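Local coordinates for telomerase reverse transcriptase (Candida tropicalis MYA-3404, PDB 6ZD1), which probably extends chromosome ends as the catalytic subunit of telomerase, copying an RNA template into telomeric DNA repeats, at residues 50-53 against 54-57; 79-82 against 83-87; 103-106 against 107-111; 195-198 against 199-202. All coordinates share one frame; numbering follows the deposited sequence.

Interaction 1 of 4, residues 50-53 against 54-57; sequences KCRY and DLIY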
loop_
_atom_site.group_PDB
_atom_site.type_symbol
_atom_site.label_atom_id
_atom_site.label_comp_id
_atom_site.label_asym_id
_atom_site.label_seq_id
_atom_site.Cartn_x
_atom_site.Cartn_y
_atom_site.Cartn_z
ATOM N N LYS A 50 -17.370 -34.367 -5.864
ATOM C CA LYS A 50 -18.350 -34.915 -4.935
ATOM C C LYS A 50 -18.280 -34.282 -3.549
ATOM O O LYS A 50 -19.086 -34.636 -2.683
ATOM C CB LYS A 50 -18.189 -36.437 -4.821
ATOM C CG LYS A 50 -16.850 -36.899 -4.266
ATOM C CD LYS A 50 -16.803 -38.417 -4.119
ATOM C CE LYS A 50 -15.451 -38.886 -3.594
ATOM N NZ LYS A 50 -15.122 -38.295 -2.264
ATOM N N CYS A 51 -17.340 -33.368 -3.318
ATOM C CA CYS A 51 -17.276 -32.657 -2.047
ATOM C C CYS A 51 -18.493 -31.751 -1.899
ATOM O O CYS A 51 -18.807 -30.965 -2.799
ATOM C CB CYS A 51 -15.987 -31.839 -1.962
ATOM S SG CYS A 51 -15.664 -31.019 -0.374
ATOM N N ARG A 52 -19.195 -31.879 -0.774
ATOM C CA ARG A 52 -20.376 -31.061 -0.501
ATOM C C ARG A 52 -19.910 -29.726 0.063
ATOM O O ARG A 52 -19.803 -29.538 1.276
ATOM C CB ARG A 52 -21.319 -31.781 0.457
ATOM C CG ARG A 52 -22.518 -32.421 -0.223
ATOM C CD ARG A 52 -23.367 -31.359 -0.901
ATOM N NE ARG A 52 -24.539 -31.918 -1.570
ATOM C CZ ARG A 52 -25.442 -31.188 -2.215
ATOM N NH1 ARG A 52 -25.309 -29.868 -2.277
ATOM N NH2 ARG A 52 -26.481 -31.773 -2.797
ATOM N N TYR A 53 -19.641 -28.775 -0.832
ATOM C CA TYR A 53 -19.085 -27.497 -0.402
ATOM C C TYR A 53 -20.120 -26.676 0.356
ATOM O O TYR A 53 -19.843 -26.166 1.449
ATOM C CB TYR A 53 -18.547 -26.722 -1.604
ATOM C CG TYR A 53 -17.252 -27.283 -2.149
ATOM C CD1 TYR A 53 -16.068 -27.152 -1.439
ATOM C CD2 TYR A 53 -17.214 -27.946 -3.370
ATOM C CE1 TYR A 53 -14.880 -27.664 -1.927
ATOM C CE2 TYR A 53 -16.028 -28.460 -3.865
ATOM C CZ TYR A 53 -14.865 -28.317 -3.138
ATOM O OH TYR A 53 -13.679 -28.824 -3.619
ATOM N N ASP A 54 -21.325 -26.555 -0.194
ATOM C CA ASP A 54 -22.335 -25.705 0.418
ATOM C C ASP A 54 -22.958 -26.317 1.667
ATOM O O ASP A 54 -23.739 -25.638 2.341
ATOM C CB ASP A 54 -23.412 -25.353 -0.610
ATOM C CG ASP A 54 -22.937 -24.307 -1.609
ATOM O OD1 ASP A 54 -22.348 -24.683 -2.646
ATOM O OD2 ASP A 54 -23.135 -23.101 -1.343
ATOM N N LEU A 55 -22.623 -27.561 2.006
ATOM C CA LEU A 55 -22.978 -28.076 3.323
ATOM C C LEU A 55 -21.924 -27.711 4.360
ATOM O O LEU A 55 -22.261 -27.425 5.515
ATOM C CB LEU A 55 -23.167 -29.594 3.272
ATOM C CG LEU A 55 -24.592 -30.109 3.049
ATOM C CD1 LEU A 55 -25.485 -29.724 4.221
ATOM C CD2 LEU A 55 -25.174 -29.596 1.738
ATOM N N ILE A 56 -20.650 -27.694 3.956
ATOM C CA ILE A 56 -19.593 -27.168 4.816
ATOM C C ILE A 56 -19.825 -25.688 5.084
ATOM O O ILE A 56 -19.565 -25.189 6.186
ATOM C CB ILE A 56 -18.212 -27.419 4.180
ATOM C CG1 ILE A 56 -17.979 -28.916 3.986
ATOM C CG2 ILE A 56 -17.109 -26.820 5.033
ATOM C CD1 ILE A 56 -16.688 -29.236 3.290
ATOM N N TYR A 57 -20.317 -24.962 4.076
ATOM C CA TYR A 57 -20.636 -23.550 4.262
ATOM C C TYR A 57 -21.795 -23.371 5.234
ATOM O O TYR A 57 -21.787 -22.446 6.055
ATOM C CB TYR A 57 -20.965 -22.907 2.913
ATOM C CG TYR A 57 -21.345 -21.446 3.011
ATOM C CD1 TYR A 57 -20.368 -20.457 3.036
ATOM C CD2 TYR A 57 -22.678 -21.055 3.078
ATOM C CE1 TYR A 57 -20.708 -19.120 3.128
ATOM C CE2 TYR A 57 -23.027 -19.719 3.169
ATOM C CZ TYR A 57 -22.037 -18.756 3.193
ATOM O OH TYR A 57 -22.377 -17.426 3.282
#

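Interaction 2 of 4, residues 79-82 against 83-87; sequences FNRV and VEVVL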
loop_
_atom_site.group_PDB
_atom_site.type_symbol
_atom_site.label_atom_id
_atom_site.label_comp_id
_atom_site.label_asym_id
_atom_site.label_seq_id
_atom_site.Cartn_x
_atom_site.Cartn_y
_atom_site.Cartn_z
ATOM N N PHE A 79 -10.259 -15.853 12.271
ATOM C CA PHE A 79 -9.184 -16.494 11.524
ATOM C C PHE A 79 -9.095 -17.985 11.830
ATOM O O PHE A 79 -8.752 -18.777 10.944
ATOM C CB PHE A 79 -7.850 -15.807 11.820
ATOM C CG PHE A 79 -6.715 -16.317 10.980
ATOM C CD1 PHE A 79 -6.688 -16.077 9.615
ATOM C CD2 PHE A 79 -5.682 -17.042 11.550
ATOM C CE1 PHE A 79 -5.650 -16.548 8.832
ATOM C CE2 PHE A 79 -4.638 -17.514 10.773
ATOM C CZ PHE A 79 -4.625 -17.267 9.411
ATOM N N ASN A 80 -9.418 -18.393 13.061
ATOM C CA ASN A 80 -9.355 -19.814 13.386
ATOM C C ASN A 80 -10.458 -20.590 12.678
ATOM O O ASN A 80 -10.248 -21.745 12.289
ATOM C CB ASN A 80 -9.428 -20.024 14.903
ATOM C CG ASN A 80 -10.830 -19.834 15.464
ATOM O OD1 ASN A 80 -11.557 -18.927 15.059
ATOM N ND2 ASN A 80 -11.212 -20.694 16.402
ATOM N N ARG A 81 -11.624 -19.973 12.479
ATOM C CA ARG A 81 -12.672 -20.629 11.709
ATOM C C ARG A 81 -12.341 -20.619 10.225
ATOM O O ARG A 81 -12.715 -21.548 9.499
ATOM C CB ARG A 81 -14.019 -19.952 11.966
ATOM C CG ARG A 81 -15.173 -20.553 11.181
ATOM C CD ARG A 81 -15.445 -21.988 11.605
ATOM N NE ARG A 81 -16.514 -22.075 12.597
ATOM C CZ ARG A 81 -16.317 -22.217 13.904
ATOM N NH1 ARG A 81 -15.086 -22.290 14.393
ATOM N NH2 ARG A 81 -17.356 -22.288 14.727
ATOM N N VAL A 82 -11.633 -19.585 9.761
ATOM C CA VAL A 82 -11.157 -19.560 8.380
ATOM C C VAL A 82 -10.184 -20.704 8.140
ATOM O O VAL A 82 -10.279 -21.429 7.142
ATOM C CB VAL A 82 -10.507 -18.203 8.058
ATOM C CG1 VAL A 82 -9.850 -18.250 6.690
ATOM C CG2 VAL A 82 -11.533 -17.086 8.123
ATOM N N VAL A 83 -9.231 -20.883 9.058
ATOM C CA VAL A 83 -8.240 -21.942 8.902
ATOM C C VAL A 83 -8.908 -23.307 8.962
ATOM O O VAL A 83 -8.592 -24.206 8.172
ATOM C CB VAL A 83 -7.134 -21.798 9.962
ATOM C CG1 VAL A 83 -6.225 -23.020 9.955
ATOM C CG2 VAL A 83 -6.330 -20.535 9.714
ATOM N N GLU A 84 -9.861 -23.477 9.882
ATOM C CA GLU A 84 -10.514 -24.773 10.038
ATOM C C GLU A 84 -11.260 -25.169 8.770
ATOM O O GLU A 84 -11.185 -26.323 8.336
ATOM C CB GLU A 84 -11.461 -24.742 11.240
ATOM C CG GLU A 84 -12.054 -26.099 11.597
ATOM C CD GLU A 84 -12.939 -26.052 12.830
ATOM O OE1 GLU A 84 -13.281 -24.936 13.278
ATOM O OE2 GLU A 84 -13.291 -27.131 13.353
ATOM N N VAL A 85 -11.973 -24.221 8.154
ATOM C CA VAL A 85 -12.684 -24.515 6.910
ATOM C C VAL A 85 -11.703 -24.938 5.825
ATOM O O VAL A 85 -11.924 -25.924 5.113
ATOM C CB VAL A 85 -13.527 -23.307 6.466
ATOM C CG1 VAL A 85 -14.070 -23.530 5.063
ATOM C CG2 VAL A 85 -14.669 -23.076 7.436
ATOM N N VAL A 86 -10.617 -24.180 5.666
ATOM C CA VAL A 86 -9.639 -24.477 4.622
ATOM C C VAL A 86 -9.048 -25.870 4.814
ATOM O O VAL A 86 -8.982 -26.670 3.875
ATOM C CB VAL A 86 -8.547 -23.392 4.590
ATOM C CG1 VAL A 86 -7.443 -23.779 3.622
ATOM C CG2 VAL A 86 -9.158 -22.053 4.203
ATOM N N LEU A 87 -8.618 -26.187 6.040
ATOM C CA LEU A 87 -7.993 -27.484 6.282
ATOM C C LEU A 87 -8.995 -28.626 6.157
ATOM O O LEU A 87 -8.623 -29.733 5.751
ATOM C CB LEU A 87 -7.334 -27.503 7.662
ATOM C CG LEU A 87 -6.180 -26.516 7.851
ATOM C CD1 LEU A 87 -5.523 -26.699 9.214
ATOM C CD2 LEU A 87 -5.160 -26.665 6.729
#

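Interaction 3 of 4, residues 103-106 against 107-111; sequences ENKK and VIQDR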
loop_
_atom_site.group_PDB
_atom_site.type_symbol
_atom_site.label_atom_id
_atom_site.label_comp_id
_atom_site.label_asym_id
_atom_site.label_seq_id
_atom_site.Cartn_x
_atom_site.Cartn_y
_atom_site.Cartn_z
ATOM N N GLU A 103 3.276 -36.881 8.631
ATOM C CA GLU A 103 3.951 -35.767 9.281
ATOM C C GLU A 103 4.298 -34.641 8.323
ATOM O O GLU A 103 4.352 -33.484 8.751
ATOM C CB GLU A 103 5.236 -36.241 9.979
ATOM C CG GLU A 103 5.003 -37.299 11.038
ATOM C CD GLU A 103 6.187 -37.458 11.964
ATOM O OE1 GLU A 103 6.702 -36.427 12.447
ATOM O OE2 GLU A 103 6.605 -38.609 12.206
ATOM N N ASN A 104 4.532 -34.945 7.043
ATOM C CA ASN A 104 4.609 -33.888 6.040
ATOM C C ASN A 104 3.300 -33.120 5.953
ATOM O O ASN A 104 3.298 -31.935 5.606
ATOM C CB ASN A 104 4.971 -34.476 4.674
ATOM C CG ASN A 104 6.434 -34.860 4.571
ATOM O OD1 ASN A 104 7.302 -34.211 5.155
ATOM N ND2 ASN A 104 6.716 -35.920 3.824
ATOM N N LYS A 105 2.179 -33.780 6.260
ATOM C CA LYS A 105 0.897 -33.085 6.316
ATOM C C LYS A 105 0.914 -31.993 7.377
ATOM O O LYS A 105 0.400 -30.890 7.154
ATOM C CB LYS A 105 -0.227 -34.086 6.590
ATOM C CG LYS A 105 -1.611 -33.467 6.731
ATOM C CD LYS A 105 -2.671 -34.535 6.983
ATOM C CE LYS A 105 -4.070 -33.934 7.039
ATOM N NZ LYS A 105 -5.123 -34.961 7.290
ATOM N N LYS A 106 1.513 -32.278 8.536
ATOM C CA LYS A 106 1.619 -31.269 9.584
ATOM C C LYS A 106 2.419 -30.064 9.106
ATOM O O LYS A 106 2.063 -28.917 9.399
ATOM C CB LYS A 106 2.254 -31.875 10.836
ATOM C CG LYS A 106 1.439 -32.988 11.480
ATOM C CD LYS A 106 0.064 -32.495 11.915
ATOM C CE LYS A 106 -1.054 -33.212 11.164
ATOM N NZ LYS A 106 -2.409 -32.714 11.539
ATOM N N VAL A 107 3.501 -30.307 8.366
ATOM C CA VAL A 107 4.335 -29.212 7.881
ATOM C C VAL A 107 3.586 -28.395 6.834
ATOM O O VAL A 107 3.586 -27.158 6.874
ATOM C CB VAL A 107 5.663 -29.754 7.326
ATOM C CG1 VAL A 107 6.550 -28.604 6.870
ATOM C CG2 VAL A 107 6.370 -30.600 8.375
ATOM N N ILE A 108 2.950 -29.072 5.876
ATOM C CA ILE A 108 2.256 -28.359 4.806
ATOM C C ILE A 108 1.079 -27.567 5.361
ATOM O O ILE A 108 0.799 -26.449 4.910
ATOM C CB ILE A 108 1.815 -29.341 3.707
ATOM C CG1 ILE A 108 3.033 -30.048 3.113
ATOM C CG2 ILE A 108 1.051 -28.611 2.612
ATOM C CD1 ILE A 108 2.681 -31.135 2.125
ATOM N N GLN A 109 0.376 -28.121 6.350
ATOM C CA GLN A 109 -0.747 -27.400 6.941
ATOM C C GLN A 109 -0.280 -26.135 7.649
ATOM O O GLN A 109 -0.948 -25.095 7.580
ATOM C CB GLN A 109 -1.510 -28.307 7.906
ATOM C CG GLN A 109 -2.401 -29.326 7.219
ATOM C CD GLN A 109 -3.155 -30.201 8.201
ATOM O OE1 GLN A 109 -2.699 -30.436 9.320
ATOM N NE2 GLN A 109 -4.319 -30.686 7.786
ATOM N N ASP A 110 0.876 -26.194 8.314
ATOM C CA ASP A 110 1.421 -24.998 8.944
ATOM C C ASP A 110 1.778 -23.948 7.902
ATOM O O ASP A 110 1.575 -22.748 8.122
ATOM C CB ASP A 110 2.648 -25.352 9.785
ATOM C CG ASP A 110 2.287 -26.027 11.095
ATOM O OD1 ASP A 110 1.086 -26.080 11.433
ATOM O OD2 ASP A 110 3.211 -26.503 11.786
ATOM N N ARG A 111 2.291 -24.380 6.746
ATOM C CA ARG A 111 2.596 -23.421 5.692
ATOM C C ARG A 111 1.323 -22.880 5.063
ATOM O O ARG A 111 1.310 -21.744 4.576
ATOM C CB ARG A 111 3.483 -24.060 4.622
ATOM C CG ARG A 111 4.775 -24.685 5.136
ATOM C CD ARG A 111 5.810 -23.646 5.542
ATOM N NE ARG A 111 5.511 -23.041 6.836
ATOM C CZ ARG A 111 5.807 -23.596 8.007
ATOM N NH1 ARG A 111 6.416 -24.775 8.050
ATOM N NH2 ARG A 111 5.495 -22.973 9.136
#

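Interaction 4 of 4, residues 195-198 against 199-202; sequences YFTH and SIWN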
loop_
_atom_site.group_PDB
_atom_site.type_symbol
_atom_site.label_atom_id
_atom_site.label_comp_id
_atom_site.label_asym_id
_atom_site.label_seq_id
_atom_site.Cartn_x
_atom_site.Cartn_y
_atom_site.Cartn_z
ATOM N N TYR A 195 -11.450 -11.758 6.546
ATOM C CA TYR A 195 -12.222 -12.604 5.648
ATOM C C TYR A 195 -13.706 -12.346 5.891
ATOM O O TYR A 195 -14.240 -12.687 6.953
ATOM C CB TYR A 195 -11.870 -14.074 5.867
ATOM C CG TYR A 195 -10.442 -14.432 5.512
ATOM C CD1 TYR A 195 -9.381 -14.071 6.337
ATOM C CD2 TYR A 195 -10.157 -15.147 4.359
ATOM C CE1 TYR A 195 -8.076 -14.407 6.009
ATOM C CE2 TYR A 195 -8.862 -15.487 4.029
ATOM C CZ TYR A 195 -7.825 -15.116 4.851
ATOM O OH TYR A 195 -6.534 -15.459 4.510
ATOM N N PHE A 196 -14.363 -11.733 4.911
ATOM C CA PHE A 196 -15.811 -11.577 4.896
ATOM C C PHE A 196 -16.386 -12.559 3.888
ATOM O O PHE A 196 -15.933 -12.601 2.739
ATOM C CB PHE A 196 -16.219 -10.148 4.524
ATOM C CG PHE A 196 -15.754 -9.107 5.497
ATOM C CD1 PHE A 196 -16.570 -8.708 6.544
ATOM C CD2 PHE A 196 -14.507 -8.516 5.362
ATOM C CE1 PHE A 196 -16.152 -7.747 7.442
ATOM C CE2 PHE A 196 -14.083 -7.553 6.257
ATOM C CZ PHE A 196 -14.909 -7.167 7.298
ATOM N N THR A 197 -17.362 -13.357 4.318
ATOM C CA THR A 197 -18.059 -14.226 3.380
ATOM C C THR A 197 -18.753 -13.383 2.317
ATOM O O THR A 197 -19.226 -12.277 2.590
ATOM C CB THR A 197 -19.081 -15.105 4.103
ATOM O OG1 THR A 197 -20.139 -14.292 4.615
ATOM C CG2 THR A 197 -18.425 -15.860 5.250
ATOM N N HIS A 198 -18.802 -13.913 1.090
ATOM C CA HIS A 198 -19.362 -13.147 -0.020
ATOM C C HIS A 198 -20.785 -12.694 0.281
ATOM O O HIS A 198 -21.175 -11.578 -0.078
ATOM C CB HIS A 198 -19.335 -13.971 -1.310
ATOM C CG HIS A 198 -17.959 -14.228 -1.844
ATOM N ND1 HIS A 198 -17.093 -13.214 -2.195
ATOM C CD2 HIS A 198 -17.305 -15.386 -2.099
ATOM C CE1 HIS A 198 -15.959 -13.736 -2.632
ATOM N NE2 HIS A 198 -16.063 -15.052 -2.588
ATOM N N SER A 199 -21.569 -13.537 0.960
ATOM C CA SER A 199 -22.953 -13.181 1.258
ATOM C C SER A 199 -23.032 -11.974 2.187
ATOM O O SER A 199 -23.842 -11.065 1.967
ATOM C CB SER A 199 -23.696 -14.380 1.854
ATOM O OG SER A 199 -22.975 -14.964 2.926
ATOM N N ILE A 200 -22.202 -11.941 3.232
ATOM C CA ILE A 200 -22.281 -10.824 4.166
ATOM C C ILE A 200 -21.501 -9.618 3.652
ATOM O O ILE A 200 -21.842 -8.474 3.975
ATOM C CB ILE A 200 -21.806 -11.249 5.567
ATOM C CG1 ILE A 200 -22.393 -10.319 6.629
ATOM C CG2 ILE A 200 -20.290 -11.243 5.657
ATOM C CD1 ILE A 200 -23.907 -10.282 6.641
ATOM N N TRP A 201 -20.466 -9.831 2.836
ATOM C CA TRP A 201 -19.747 -8.690 2.280
ATOM C C TRP A 201 -20.610 -7.929 1.282
ATOM O O TRP A 201 -20.626 -6.692 1.287
ATOM C CB TRP A 201 -18.445 -9.141 1.620
ATOM C CG TRP A 201 -17.756 -8.024 0.887
ATOM C CD1 TRP A 201 -17.784 -7.785 -0.456
ATOM C CD2 TRP A 201 -16.956 -6.983 1.464
ATOM N NE1 TRP A 201 -17.045 -6.662 -0.754
ATOM C CE2 TRP A 201 -16.525 -6.153 0.408
ATOM C CE3 TRP A 201 -16.561 -6.673 2.770
ATOM C CZ2 TRP A 201 -15.720 -5.033 0.617
ATOM C CZ3 TRP A 201 -15.759 -5.563 2.976
ATOM C CH2 TRP A 201 -15.345 -4.758 1.904
ATOM N N ASN A 202 -21.349 -8.648 0.431
ATOM C CA ASN A 202 -22.226 -7.978 -0.526
ATOM C C ASN A 202 -23.307 -7.184 0.190
ATOM O O ASN A 202 -23.676 -6.088 -0.247
ATOM C CB ASN A 202 -22.851 -8.996 -1.482
ATOM C CG ASN A 202 -21.831 -9.625 -2.412
ATOM O OD1 ASN A 202 -20.797 -9.029 -2.717
ATOM N ND2 ASN A 202 -22.120 -10.836 -2.869
#

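Interaction 1 of 4, residues 50-53 against 54-57
L55 lays one methyl, CD2, obliquely against the outer part of the R52 side chain, 3.7 Å from R52 CD. The same methyl is 4.0 Å from R52 NH1, so it meets both the aliphatic stem and the flat end of the arginine. A bend at chi2 (-62°) turns the R52 chain so that CD comes beside the leucine. On the other side of the backbone, C51 and I56 make a looser apolar contact, SG to CD1 4.2 Å. The sulfur of C51 also lies above one face of the Y53 ring, displaced toward its rim.

R52 occupies the N-cap position of helix 53-60 and is the centre of an inverse gamma turn, which redirects the chain after helix 36-50. Its carbonyl receives a weak bond from I56 N, 3.4 Å from R52 O, while I56 CG1 presses on the same oxygen, 3.3 Å away. The next bond is firmer: Y57 N reaches Y53 O at 2.9 Å. Y53 and I56 both pack on I89 of helix 79-93, joining this first turn to the neighbouring helix, and C51 touches K92 of that helix. The phenol oxygen of Y53 is hydrogen-bonded to D48 on the preceding helix.

Interaction 2 of 4, residues 79-82 against 83-87
One face of the F79 ring carries the CG2 methyl of V83, which sits 3.8 Å from the ring centroid and 21° off the ring normal. This CH-pi contact between residues four apart belongs to the first turns of helix 79-93, in the RNA-binding domain of telomerase. The methyl is displaced toward the CE2 side of the ring, with F79 CE2 its nearest ring atom at 3.6 Å. Two torsions set up the pair: F79 has CG anti to its backbone nitrogen (chi1 -174°), while V83 turns CG2 back beside its own nitrogen, toward the start of the helix.

A second pair of flat groups, the R81 guanidinium and the E84 carboxylate, have planes 85° apart on side chains that run alongside each other. OE1 of E84 approaches NH1 of R81 to 3.4 Å but lies well out of the guanidinium plane. The salt bridge is therefore one of charge alone, with no N-H aimed at the oxygen. Bends at chi2 and chi3 bring the arginine back toward the extended glutamate.

V82, V85 and V86 touch W180 of strand 180-184; F79, V83 and also V86 pack against helix 104-117. Regular i to i+4 backbone bonds run beneath these side chains. In the third of them, V85 N meets R81 O at 3.1 Å, and V85 CG2 rests on that same carbonyl oxygen.

Interaction 3 of 4, residues 103-106 against 107-111
Two lysines meet the amide of Q109 in different ways. The polar contact is made by K106, whose NZ donates a hydrogen bond to OE1 of Q109 over 3.2 Å. The ammonium nitrogen is tilted 22° from the plane of the amide carbonyl, and the two side chains run next to each other in the same direction. Bends at chi2 and chi3 curl the lysine along the helix surface toward its i+3 partner.

The second contact is packing through aliphatic carbons. K105 is fully extended and crosses Q109 at a slant, its CE 3.3 Å from Q109 NE2 and its CG 3.9 Å from Q109 CD. The amide thus has its oxygen beside one lysine and its nitrogen beside the stem of the other. W99 also borders this group, as a cation-pi partner of K105 and a packing partner of Q109.

Backbone bonds form the third class. The opening one, from V107 N to E103 O, is weak at 3.3 Å; the following bond, from I108 N to N104 O, shortens to 2.9 Å. Further along, Q109 N reaches K105 O and D110 N reaches K106 O. I108 also presses CG1 onto N104 O, at 3.1 Å, while its side chain packs against W99 and F168. The amide nitrogen of N104 is bonded to the carbonyl of G100, tying the helix start to the preceding loop.

With E103 at the N-cap position and i to i+4 bonding starting from its carbonyl, this is a surface contact at the amino-terminal end of helix 104-117 in the telomerase RNA-binding domain.

Interaction 4 of 4, residues 195-198 against 199-202
W201 swings CG opposite its backbone nitrogen (chi1 173°) and F196 keeps CG beside its own (chi1 -63°), which brings the two rings together where strand 193-197 passes directly into helix 198-216. At this strand-to-helix junction of the RNA-binding domain, T197 is both the end of the strand and the N-cap residue. The CE3-CZ3 side of the W201 six-membered ring lies over one face of F196, toward its rim, with centroids 5.3 Å apart. Their planes are inclined at 48°, so the pair is oblique, and the closest atoms are F196 CG and W201 CE3, 3.7 Å apart. Y181 of the adjacent strand stacks on W201.

T197 holds OG1 between its backbone nitrogen and carbonyl carbon, facing the helix start. There it touches I200 CG2 at 3.2 Å and makes a weak hydrogen bond to S199 OG over 3.4 Å. S199 OG has a further partner in the hydroxyl of Y57, while NE2 of H198 is bonded to the carbonyl of R177.

The first turn is closed by W201 N, 2.8 Å from T197 O. One residue on, N202 N is bonded to H198 O at 3.0 Å.

The four contacts form a series linked by side chains, 1 to 4, 4 to 2 and 2 to 3. Interactions 1 and 4, with centres about 17 Å apart, are joined by a probable hydrogen bond between Y57 OH and S199 OG, 2.6 Å. Interaction 2 touches interaction 4 where V82 CG2 packs 3.8 Å from Y195 CB, and interaction 3 where L87 CD2 lies 3.9 Å from Q109 CG. Helix 79-93 thus lies between the start of helix 104-117 and the strand-to-helix junction. Interactions 3 and 4 do not touch, their centres being about 28 Å apart. Interactions 2, 3 and 4 fall within the telomerase RNA-binding region, and helix 53-60 packs against it.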